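Local coordinates for protein 3'3'-cGAMP-specific phosphodiesterase 3 (Vibrio cholerae O1 biovar El Tor str. N16961, PDB 5Z7C) that is a bacterial HD-domain protein, built mostly of helices and containing two HD-domain regions, at residues V234-V237 with E238-V241. The protein carries 2 engineered substitutions. Sequence-based numbering, arbitrary orientation.
Sequences VEVV and EQLV
L240 folds back over the preceding turn of helix 231-242 and lies against the backbone of V236 and V237. From CB outward, its first carbon sits 3.6 Å from V237 O. A chi1 of -68° swings CG away from the residue's own carbonyl carbon and back over the earlier turn, where CG stands 3.4 Å from V236 O. Of the two methyls, CD1 is the one that returns to the earlier turn, 4.0 Å from V237 CA. The same V236 O accepts the amide of L240, N to O 3.0 Å with an N-H...O angle of 151°; this is the regular i to i+4 bond of an alpha-helix. V241 N probably makes the same bond to V237 O, whose place is less certain. On the solvent side Q239 bends at chi2 (149°) and brings its amide alongside V236, OE1 lying 4.0 Å from V236 CA. The valines and L240 seat the helix in the fold: V234 meets I221 of helix 214-224, while V237 and L240 both meet I54 of helix 43-56. E235 OE1 and E238 OE2 lie 6.6 Å apart, so their like charges probably repel only mildly; backbone hydrogen bonds, chiefly L240 N to V236 O, rather than ion pairing between these segments, probably hold this turn, and the apolar contacts with the two neighbouring helices place it.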
ATOM      1  N   VAL A 234      28.024   0.447   5.763  1.00 72.10           N
ATOM      2  CA  VAL A 234      28.372   1.120   4.535  1.00 70.93           C
ATOM      3  C   VAL A 234      29.453   0.343   3.845  1.00 73.86           C
ATOM      4  O   VAL A 234      29.476   0.230   2.643  1.00 72.79           O
ATOM      5  CB  VAL A 234      28.850   2.532   4.801  1.00 65.32           C
ATOM      6  CG1 VAL A 234      29.068   3.228   3.533  1.00 64.24           C
ATOM      7  CG2 VAL A 234      27.836   3.259   5.577  1.00 61.39           C
ATOM      8  N   GLU A 235      30.339  -0.231   4.626  1.00 80.39           N
ATOM      9  CA  GLU A 235      31.454  -0.927   4.062  1.00 85.09           C
ATOM     10  C   GLU A 235      30.908  -2.038   3.240  1.00 86.69           C
ATOM     11  O   GLU A 235      31.337  -2.272   2.123  1.00 90.80           O
ATOM     12  CB  GLU A 235      32.240  -1.550   5.184  1.00 93.46           C
ATOM     13  CG  GLU A 235      33.695  -1.226   5.187  1.00103.00           C
ATOM     14  CD  GLU A 235      34.362  -1.700   6.447  1.00109.00           C
ATOM     15  OE1 GLU A 235      34.889  -2.825   6.455  1.00112.00           O
ATOM     16  OE2 GLU A 235      34.348  -0.958   7.440  1.00107.24           O
ATOM     17  N   VAL A 236      29.929  -2.714   3.817  1.00 72.55           N
ATOM     18  CA  VAL A 236      29.368  -3.917   3.265  1.00 70.32           C
ATOM     19  C   VAL A 236      28.774  -3.627   1.934  1.00 70.43           C
ATOM     20  O   VAL A 236      28.949  -4.372   1.003  1.00 71.52           O
ATOM     21  CB  VAL A 236      28.264  -4.402   4.148  1.00 69.18           C
ATOM     22  CG1 VAL A 236      27.675  -5.657   3.612  1.00 68.35           C
ATOM     23  CG2 VAL A 236      28.772  -4.617   5.508  1.00 68.06           C
ATOM     24  N   VAL A 237      28.063  -2.536   1.855  1.00 64.53           N
ATOM     25  CA  VAL A 237      27.475  -2.171   0.610  1.00 65.75           C
ATOM     26  C   VAL A 237      28.600  -2.006  -0.352  1.00 69.34           C
ATOM     27  O   VAL A 237      28.470  -2.303  -1.517  1.00 70.22           O
ATOM     28  CB  VAL A 237      26.754  -0.877   0.718  1.00 68.18           C
ATOM     29  CG1 VAL A 237      25.960  -0.641  -0.509  1.00 67.46           C
ATOM     30  CG2 VAL A 237      25.885  -0.882   1.924  1.00 68.50           C
ATOM     31  N   GLU A 238      29.720  -1.566   0.179  1.00 82.35           N
ATOM     32  CA  GLU A 238      30.848  -1.265  -0.647  1.00 84.05           C
ATOM     33  C   GLU A 238      31.252  -2.535  -1.325  1.00 87.04           C
ATOM     34  O   GLU A 238      31.506  -2.552  -2.509  1.00 88.84           O
ATOM     35  CB  GLU A 238      31.980  -0.751   0.221  1.00 83.43           C
ATOM     36  CG  GLU A 238      32.144   0.749   0.146  1.00 87.58           C
ATOM     37  CD  GLU A 238      33.324   1.263   0.926  1.00 93.15           C
ATOM     38  OE1 GLU A 238      33.197   2.307   1.577  1.00 96.05           O
ATOM     39  OE2 GLU A 238      34.390   0.639   0.880  1.00 93.37           O
ATOM     40  N   GLN A 239      31.299  -3.614  -0.574  1.00 84.75           N
ATOM     41  CA  GLN A 239      31.615  -4.895  -1.156  1.00 86.92           C
ATOM     42  C   GLN A 239      30.595  -5.379  -2.160  1.00 85.24           C
ATOM     43  O   GLN A 239      30.948  -5.891  -3.202  1.00 89.44           O
ATOM     44  CB  GLN A 239      31.776  -5.932  -0.066  1.00 94.57           C
ATOM     45  CG  GLN A 239      32.943  -5.683   0.838  1.00102.17           C
ATOM     46  CD  GLN A 239      32.693  -6.187   2.229  1.00107.39           C
ATOM     47  OE1 GLN A 239      31.805  -6.996   2.456  1.00106.48           O
ATOM     48  NE2 GLN A 239      33.471  -5.705   3.178  1.00110.94           N
ATOM     49  N   LEU A 240      29.327  -5.224  -1.841  1.00 73.01           N
ATOM     50  CA  LEU A 240      28.315  -5.860  -2.628  1.00 74.44           C
ATOM     51  C   LEU A 240      28.466  -5.323  -3.994  1.00 80.63           C
ATOM     52  O   LEU A 240      28.356  -6.037  -4.953  1.00 82.49           O
ATOM     53  CB  LEU A 240      26.938  -5.507  -2.117  1.00 70.76           C
ATOM     54  CG  LEU A 240      26.575  -6.056  -0.758  1.00 64.54           C
ATOM     55  CD1 LEU A 240      25.336  -5.419  -0.252  1.00 59.81           C
ATOM     56  CD2 LEU A 240      26.396  -7.505  -0.880  1.00 63.06           C
ATOM     57  N   VAL A 241      28.799  -4.065  -4.079  1.00 96.83           N
ATOM     58  CA  VAL A 241      28.855  -3.439  -5.365  1.00100.82           C
ATOM     59  C   VAL A 241      29.888  -4.100  -6.243  1.00106.04           C
ATOM     60  O   VAL A 241      29.691  -4.207  -7.444  1.00110.47           O
ATOM     61  CB  VAL A 241      29.097  -1.975  -5.253  1.00100.42           C
ATOM     62  CG1 VAL A 241      28.821  -1.345  -6.568  1.00102.14           C
ATOM     63  CG2 VAL A 241      28.193  -1.407  -4.203  1.00 98.37           C
TER